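Local atomic coordinates of endosialidase (Enterobacteria phage phi92, PDB entry 4HIZ), a protein that probably cleaves alpha-2,8 and alpha-2,9 linkages within polymers of sialic acid. Residues E176-G190 with T259-I273. Numbering follows the deposited sequence.
With FRU (beta-D-fructofuranose), chain G.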
loop_
_atom_site.group_PDB
_atom_site.type_symbol
_atom_site.label_atom_id
_atom_site.label_comp_id
_atom_site.label_asym_id
_atom_site.label_seq_id
_atom_site.Cartn_x
_atom_site.Cartn_y
_atom_site.Cartn_z
ATOM N N GLU A 176 -16.243 -10.578 30.257
ATOM C CA GLU A 176 -17.079 -11.602 29.630
ATOM C C GLU A 176 -16.203 -12.624 28.985
ATOM O O GLU A 176 -15.174 -12.272 28.399
ATOM C CB GLU A 176 -18.010 -10.998 28.570
ATOM C CG GLU A 176 -19.073 -10.059 29.174
ATOM C CD GLU A 176 -19.712 -9.127 28.133
ATOM O OE1 GLU A 176 -19.043 -8.720 27.144
ATOM O OE2 GLU A 176 -20.905 -8.800 28.327
ATOM N N LEU A 177 -16.610 -13.889 29.061
ATOM C CA LEU A 177 -15.943 -14.925 28.285
ATOM C C LEU A 177 -16.639 -14.936 26.920
ATOM O O LEU A 177 -17.846 -15.134 26.862
ATOM C CB LEU A 177 -16.050 -16.285 29.024
ATOM C CG LEU A 177 -15.265 -17.403 28.298
ATOM C CD1 LEU A 177 -13.740 -17.192 28.404
ATOM C CD2 LEU A 177 -15.693 -18.780 28.863
ATOM N N TRP A 178 -15.900 -14.661 25.825
ATOM C CA TRP A 178 -16.465 -14.718 24.475
ATOM C C TRP A 178 -15.930 -15.958 23.799
ATOM O O TRP A 178 -14.732 -16.277 23.936
ATOM C CB TRP A 178 -16.027 -13.498 23.638
ATOM C CG TRP A 178 -16.680 -12.165 23.969
ATOM C CD1 TRP A 178 -17.178 -11.734 25.175
ATOM C CD2 TRP A 178 -16.857 -11.077 23.043
ATOM N NE1 TRP A 178 -17.673 -10.438 25.043
ATOM C CE2 TRP A 178 -17.485 -10.016 23.749
ATOM C CE3 TRP A 178 -16.568 -10.913 21.689
ATOM C CZ2 TRP A 178 -17.811 -8.796 23.140
ATOM C CZ3 TRP A 178 -16.902 -9.704 21.074
ATOM C CH2 TRP A 178 -17.491 -8.654 21.799
ATOM N N SER A 179 -16.777 -16.672 23.058
ATOM C CA SER A 179 -16.250 -17.787 22.269
ATOM C C SER A 179 -16.965 -17.972 20.963
ATOM O O SER A 179 -18.111 -17.589 20.810
ATOM C CB SER A 179 -16.243 -19.118 23.050
ATOM O OG SER A 179 -17.529 -19.708 23.081
ATOM N N ARG A 180 -16.225 -18.537 20.004
ATOM C CA ARG A 180 -16.766 -18.902 18.675
ATOM C C ARG A 180 -16.088 -20.184 18.289
ATOM O O ARG A 180 -14.991 -20.471 18.747
ATOM C CB ARG A 180 -16.357 -17.849 17.603
ATOM C CG ARG A 180 -17.412 -16.783 17.344
ATOM C CD ARG A 180 -16.885 -15.781 16.316
ATOM N NE ARG A 180 -17.948 -14.878 15.869
ATOM C CZ ARG A 180 -17.707 -13.795 15.117
ATOM N NH1 ARG A 180 -16.447 -13.519 14.734
ATOM N NH2 ARG A 180 -18.716 -13.030 14.711
ATOM N N PRO A 181 -16.706 -20.950 17.384
ATOM C CA PRO A 181 -15.966 -22.085 16.827
ATOM C C PRO A 181 -14.804 -21.536 15.988
ATOM O O PRO A 181 -14.990 -20.514 15.318
ATOM C CB PRO A 181 -17.000 -22.748 15.906
ATOM C CG PRO A 181 -17.942 -21.653 15.489
ATOM C CD PRO A 181 -18.009 -20.731 16.722
ATOM N N MET A 182 -13.643 -22.177 16.024
ATOM C CA MET A 182 -12.535 -21.717 15.190
ATOM C C MET A 182 -12.890 -21.885 13.712
ATOM O O MET A 182 -13.695 -22.730 13.355
ATOM C CB MET A 182 -11.284 -22.561 15.469
ATOM C CG MET A 182 -10.602 -22.230 16.787
ATOM S SD MET A 182 -10.058 -20.489 16.897
ATOM C CE MET A 182 -8.625 -20.500 15.794
ATOM N N PRO A 183 -12.267 -21.088 12.832
ATOM C CA PRO A 183 -12.392 -21.383 11.404
ATOM C C PRO A 183 -11.613 -22.660 11.116
ATOM O O PRO A 183 -10.414 -22.731 11.391
ATOM C CB PRO A 183 -11.712 -20.157 10.736
ATOM C CG PRO A 183 -10.901 -19.521 11.804
ATOM C CD PRO A 183 -11.374 -19.942 13.122
ATOM N N TYR A 184 -12.275 -23.691 10.592
ATOM C CA TYR A 184 -11.571 -24.941 10.328
ATOM C C TYR A 184 -12.251 -25.701 9.232
ATOM O O TYR A 184 -13.426 -25.417 8.894
ATOM C CB TYR A 184 -11.376 -25.805 11.604
ATOM C CG TYR A 184 -12.609 -26.492 12.226
ATOM C CD1 TYR A 184 -13.223 -27.569 11.580
ATOM C CD2 TYR A 184 -13.091 -26.106 13.479
ATOM C CE1 TYR A 184 -14.285 -28.226 12.156
ATOM C CE2 TYR A 184 -14.160 -26.771 14.072
ATOM C CZ TYR A 184 -14.763 -27.814 13.379
ATOM O OH TYR A 184 -15.844 -28.506 13.931
ATOM N N TYR A 185 -11.506 -26.651 8.668
ATOM C CA TYR A 185 -11.963 -27.475 7.547
ATOM C C TYR A 185 -11.748 -28.945 7.923
ATOM O O TYR A 185 -10.753 -29.289 8.579
ATOM C CB TYR A 185 -11.063 -27.138 6.320
ATOM C CG TYR A 185 -11.164 -28.146 5.223
ATOM C CD1 TYR A 185 -12.321 -28.245 4.453
ATOM C CD2 TYR A 185 -10.107 -29.020 4.951
ATOM C CE1 TYR A 185 -12.418 -29.192 3.425
ATOM C CE2 TYR A 185 -10.214 -29.995 3.932
ATOM C CZ TYR A 185 -11.357 -30.060 3.175
ATOM O OH TYR A 185 -11.449 -31.007 2.165
ATOM N N ARG A 186 -12.671 -29.817 7.522
ATOM C CA ARG A 186 -12.493 -31.260 7.708
ATOM C C ARG A 186 -12.911 -31.953 6.428
ATOM O O ARG A 186 -13.808 -31.455 5.706
ATOM C CB ARG A 186 -13.441 -31.782 8.811
ATOM C CG ARG A 186 -13.283 -31.104 10.140
ATOM C CD ARG A 186 -12.088 -31.644 10.915
ATOM N NE ARG A 186 -12.133 -31.154 12.307
ATOM C CZ ARG A 186 -12.780 -31.749 13.327
ATOM N NH1 ARG A 186 -13.422 -32.910 13.177
ATOM N NH2 ARG A 186 -12.767 -31.186 14.547
ATOM N N ARG A 187 -12.296 -33.107 6.155
ATOM C CA ARG A 187 -12.695 -33.956 5.042
ATOM C C ARG A 187 -13.038 -35.356 5.567
ATOM O O ARG A 187 -12.208 -36.261 5.523
ATOM C CB ARG A 187 -11.545 -34.031 4.057
ATOM C CG ARG A 187 -11.918 -34.696 2.736
ATOM C CD ARG A 187 -10.754 -34.710 1.840
ATOM N NE ARG A 187 -11.005 -35.553 0.672
ATOM C CZ ARG A 187 -10.407 -36.726 0.443
ATOM N NH1 ARG A 187 -10.698 -37.402 -0.648
ATOM N NH2 ARG A 187 -9.516 -37.221 1.295
ATOM N N PRO A 188 -14.259 -35.529 6.101
ATOM C CA PRO A 188 -14.613 -36.782 6.765
ATOM C C PRO A 188 -15.124 -37.804 5.777
ATOM O O PRO A 188 -15.385 -37.471 4.625
ATOM C CB PRO A 188 -15.752 -36.367 7.735
ATOM C CG PRO A 188 -15.859 -34.835 7.607
ATOM C CD PRO A 188 -15.316 -34.521 6.257
ATOM N N THR A 189 -15.256 -39.045 6.234
ATOM C CA THR A 189 -15.944 -40.068 5.461
ATOM C C THR A 189 -17.118 -40.609 6.274
ATOM O O THR A 189 -16.955 -40.980 7.431
ATOM C CB THR A 189 -14.971 -41.208 5.101
ATOM O OG1 THR A 189 -13.853 -40.693 4.338
ATOM C CG2 THR A 189 -15.692 -42.322 4.319
ATOM N N GLY A 190 -18.306 -40.628 5.670
ATOM C CA GLY A 190 -19.498 -41.123 6.355
ATOM C C GLY A 190 -19.931 -40.222 7.492
ATOM O O GLY A 190 -19.539 -39.041 7.593
ATOM N N THR A 259 -16.805 -39.648 1.022
ATOM C CA THR A 259 -15.887 -38.650 1.561
ATOM C C THR A 259 -16.425 -37.270 1.196
ATOM O O THR A 259 -16.795 -37.033 0.058
ATOM C CB THR A 259 -14.445 -38.883 1.039
ATOM O OG1 THR A 259 -14.035 -40.211 1.401
ATOM C CG2 THR A 259 -13.483 -37.905 1.692
ATOM N N TRP A 260 -16.547 -36.388 2.189
ATOM C CA TRP A 260 -17.206 -35.098 1.969
ATOM C C TRP A 260 -16.394 -33.960 2.598
ATOM O O TRP A 260 -15.279 -34.184 3.065
ATOM C CB TRP A 260 -18.656 -35.157 2.523
ATOM C CG TRP A 260 -18.805 -35.683 3.956
ATOM C CD1 TRP A 260 -18.767 -37.004 4.360
ATOM C CD2 TRP A 260 -19.087 -34.911 5.144
ATOM N NE1 TRP A 260 -18.991 -37.095 5.724
ATOM C CE2 TRP A 260 -19.177 -35.829 6.228
ATOM C CE3 TRP A 260 -19.254 -33.535 5.398
ATOM C CZ2 TRP A 260 -19.436 -35.424 7.522
ATOM C CZ3 TRP A 260 -19.501 -33.126 6.698
ATOM C CH2 TRP A 260 -19.582 -34.069 7.752
ATOM N N HIS A 261 -16.964 -32.763 2.594
ATOM C CA HIS A 261 -16.218 -31.577 3.021
ATOM C C HIS A 261 -17.038 -30.781 4.011
ATOM O O HIS A 261 -18.237 -30.568 3.801
ATOM C CB HIS A 261 -15.940 -30.664 1.815
ATOM C CG HIS A 261 -15.139 -31.321 0.741
ATOM N ND1 HIS A 261 -13.787 -31.570 0.870
ATOM C CD2 HIS A 261 -15.509 -31.830 -0.461
ATOM C CE1 HIS A 261 -13.354 -32.189 -0.221
ATOM N NE2 HIS A 261 -14.377 -32.350 -1.049
ATOM N N PHE A 262 -16.382 -30.319 5.067
ATOM C CA PHE A 262 -17.033 -29.515 6.092
ATOM C C PHE A 262 -16.182 -28.302 6.430
ATOM O O PHE A 262 -14.961 -28.420 6.561
ATOM C CB PHE A 262 -17.191 -30.375 7.361
ATOM C CG PHE A 262 -17.829 -29.641 8.519
ATOM C CD1 PHE A 262 -19.216 -29.512 8.604
ATOM C CD2 PHE A 262 -17.041 -29.046 9.491
ATOM C CE1 PHE A 262 -19.807 -28.828 9.666
ATOM C CE2 PHE A 262 -17.625 -28.330 10.557
ATOM C CZ PHE A 262 -19.007 -28.237 10.640
ATOM N N GLY A 263 -16.834 -27.147 6.606
ATOM C CA GLY A 263 -16.122 -25.982 7.127
ATOM C C GLY A 263 -16.995 -25.259 8.140
ATOM O O GLY A 263 -18.225 -25.184 7.981
ATOM N N THR A 264 -16.371 -24.729 9.192
ATOM C CA THR A 264 -17.110 -23.799 10.009
ATOM C C THR A 264 -17.175 -22.451 9.278
ATOM O O THR A 264 -16.415 -22.202 8.316
ATOM C CB THR A 264 -16.430 -23.571 11.352
ATOM O OG1 THR A 264 -15.112 -23.080 11.115
ATOM C CG2 THR A 264 -16.355 -24.898 12.138
ATOM N N ARG A 265 -18.063 -21.590 9.754
ATOM C CA ARG A 265 -18.147 -20.197 9.312
ATOM C C ARG A 265 -17.977 -19.316 10.536
ATOM O O ARG A 265 -18.955 -18.865 11.148
ATOM C CB ARG A 265 -19.491 -19.929 8.619
ATOM C CG ARG A 265 -19.677 -20.777 7.331
ATOM C CD ARG A 265 -20.899 -20.317 6.554
ATOM N NE ARG A 265 -22.145 -20.865 7.110
ATOM C CZ ARG A 265 -23.247 -20.167 7.354
ATOM N NH1 ARG A 265 -23.276 -18.849 7.159
ATOM N NH2 ARG A 265 -24.327 -20.799 7.809
ATOM N N PHE A 266 -16.715 -19.114 10.924
ATOM C CA PHE A 266 -16.363 -18.359 12.114
ATOM C C PHE A 266 -17.038 -16.978 12.130
ATOM O O PHE A 266 -17.600 -16.543 13.138
ATOM C CB PHE A 266 -14.823 -18.194 12.135
ATOM C CG PHE A 266 -14.299 -17.226 13.204
ATOM C CD1 PHE A 266 -14.046 -17.668 14.479
ATOM C CD2 PHE A 266 -14.006 -15.893 12.885
ATOM C CE1 PHE A 266 -13.521 -16.801 15.467
ATOM C CE2 PHE A 266 -13.495 -15.015 13.856
ATOM C CZ PHE A 266 -13.227 -15.462 15.134
ATOM N N TRP A 267 -16.953 -16.278 11.012
ATOM C CA TRP A 267 -17.434 -14.911 10.931
ATOM C C TRP A 267 -18.934 -14.774 10.865
ATOM O O TRP A 267 -19.445 -13.665 11.049
ATOM C CB TRP A 267 -16.781 -14.181 9.719
ATOM C CG TRP A 267 -15.265 -14.035 9.861
ATOM C CD1 TRP A 267 -14.598 -13.017 10.494
ATOM C CD2 TRP A 267 -14.253 -14.959 9.414
ATOM N NE1 TRP A 267 -13.234 -13.243 10.446
ATOM C CE2 TRP A 267 -12.998 -14.417 9.779
ATOM C CE3 TRP A 267 -14.290 -16.184 8.741
ATOM C CZ2 TRP A 267 -11.789 -15.045 9.481
ATOM C CZ3 TRP A 267 -13.072 -16.815 8.420
ATOM C CH2 TRP A 267 -11.837 -16.242 8.797
ATOM N N ASP A 268 -19.635 -15.885 10.597
ATOM C CA ASP A 268 -21.098 -15.905 10.621
ATOM C C ASP A 268 -21.669 -16.499 11.907
ATOM O O ASP A 268 -22.887 -16.573 12.074
ATOM C CB ASP A 268 -21.639 -16.708 9.417
ATOM C CG ASP A 268 -21.316 -16.052 8.089
ATOM O OD1 ASP A 268 -21.141 -14.811 8.033
ATOM O OD2 ASP A 268 -21.249 -16.785 7.093
ATOM N N SER A 269 -20.812 -16.951 12.807
ATOM C CA SER A 269 -21.325 -17.585 14.038
ATOM C C SER A 269 -21.467 -16.542 15.141
ATOM O O SER A 269 -20.556 -15.806 15.393
ATOM C CB SER A 269 -20.355 -18.683 14.508
ATOM O OG SER A 269 -20.258 -19.743 13.559
ATOM N N PRO A 270 -22.620 -16.477 15.805
ATOM C CA PRO A 270 -22.704 -15.525 16.925
ATOM C C PRO A 270 -21.675 -15.827 17.998
ATOM O O PRO A 270 -21.366 -16.999 18.245
ATOM C CB PRO A 270 -24.120 -15.735 17.480
ATOM C CG PRO A 270 -24.639 -16.962 16.838
ATOM C CD PRO A 270 -23.901 -17.150 15.530
ATOM N N TRP A 271 -21.156 -14.789 18.646
ATOM C CA TRP A 271 -20.297 -15.017 19.795
ATOM C C TRP A 271 -21.166 -15.547 20.946
ATOM O O TRP A 271 -22.240 -15.032 21.189
ATOM C CB TRP A 271 -19.666 -13.710 20.233
ATOM C CG TRP A 271 -18.611 -13.136 19.316
ATOM C CD1 TRP A 271 -18.769 -12.109 18.430
ATOM C CD2 TRP A 271 -17.223 -13.493 19.280
ATOM N NE1 TRP A 271 -17.552 -11.815 17.813
ATOM C CE2 TRP A 271 -16.588 -12.631 18.350
ATOM C CE3 TRP A 271 -16.445 -14.435 19.974
ATOM C CZ2 TRP A 271 -15.225 -12.714 18.065
ATOM C CZ3 TRP A 271 -15.091 -14.505 19.711
ATOM C CH2 TRP A 271 -14.489 -13.640 18.762
ATOM N N GLU A 272 -20.681 -16.565 21.620
ATOM C CA GLU A 272 -21.251 -16.894 22.944
ATOM C C GLU A 272 -20.605 -15.937 23.913
ATOM O O GLU A 272 -19.389 -15.847 23.946
ATOM C CB GLU A 272 -20.872 -18.313 23.312
ATOM C CG GLU A 272 -21.338 -18.645 24.740
ATOM C CD GLU A 272 -20.649 -19.887 25.280
ATOM O OE1 GLU A 272 -19.379 -19.929 25.339
ATOM O OE2 GLU A 272 -21.384 -20.834 25.594
ATOM N N ILE A 273 -21.407 -15.202 24.681
ATOM C CA ILE A 273 -20.886 -14.143 25.564
ATOM C C ILE A 273 -21.455 -14.390 26.963
ATOM O O ILE A 273 -22.677 -14.393 27.164
ATOM C CB ILE A 273 -21.317 -12.762 25.052
ATOM C CG1 ILE A 273 -20.618 -12.494 23.700
ATOM C CG2 ILE A 273 -21.002 -11.657 26.060
ATOM C CD1 ILE A 273 -21.041 -11.173 23.092
HETATM C C1 FRU G . -24.194 -4.673 26.765
HETATM C C2 FRU G . -23.446 -5.803 26.215
HETATM C C3 FRU G . -22.081 -6.111 26.540
HETATM C C4 FRU G . -21.726 -7.186 25.590
HETATM C C5 FRU G . -22.570 -6.827 24.403
HETATM C C6 FRU G . -22.790 -7.935 23.383
HETATM O O1 FRU G . -23.729 -3.633 25.926
HETATM O O2 FRU G . -24.020 -6.845 27.114
HETATM O O3 FRU G . -21.752 -6.341 27.933
HETATM O O4 FRU G . -20.293 -7.145 25.295
HETATM O O5 FRU G . -23.835 -6.367 24.934
HETATM O O6 FRU G . -23.641 -8.898 23.920
HETATM O O HOH W 1 -18.872 -17.764 26.938
HETATM O O HOH W 2 -18.441 -11.387 12.211
#
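Arg180 reaches from strand 172-181 into the 3-10 turn 266-268 and the residues that follow it, where the chain, returning from a small inserted beta domain, rejoins a blade of the catalytic beta-propeller. Its CB lies against Phe266 CE1, and its CG faces Trp271 CE3. Next, CD sits between two aromatic faces, 3.6 Å from the centroid of the Trp271 six-membered ring and 3.8 Å from that of the Phe266 ring. NE donates to Ser269 O at 2.8 Å in a bent bond, the oxygen tilted from the guanidinium plane. The guanidinium then lies flat on Trp271, planes 9° apart, with CZ over the pyrrole ring as a cation-pi contact; Phe266 O and Trp267 CA cover its other face. NH1 approaches Phe266 CE2, and NH2 donates to a water that in turn donates to Trp267 O.

Against the Trp271 face turned from Arg180, Trp178 presents its edge, CE3 foremost. The backbones pair antiparallel on both sides of this turn: Ser179 with Glu272 in the propeller blade, Arg186 with Phe262 in the inserted sheet. Between them Thr264 OG1, turned between its backbone N and carbonyl carbon (chi1 58°), accepts from Tyr184 N and donates to Met182 O at 2.7 Å, while its CG2 rests over the Tyr184 ring. Trp267 packs against His510 and Trp497 of a neighbouring subunit.

At the glycan pocket Ile273 CG1 lies over the Trp178 five-membered ring. Trp178 NE1 donates almost straight to Glu176 OE1 (N-H...O 175°), arriving from above the carboxylate plane, which would steady the group. OE1 also accepts from fructose O4, and Glu176 OE2 accepts from fructose O3 at 2.6 Å.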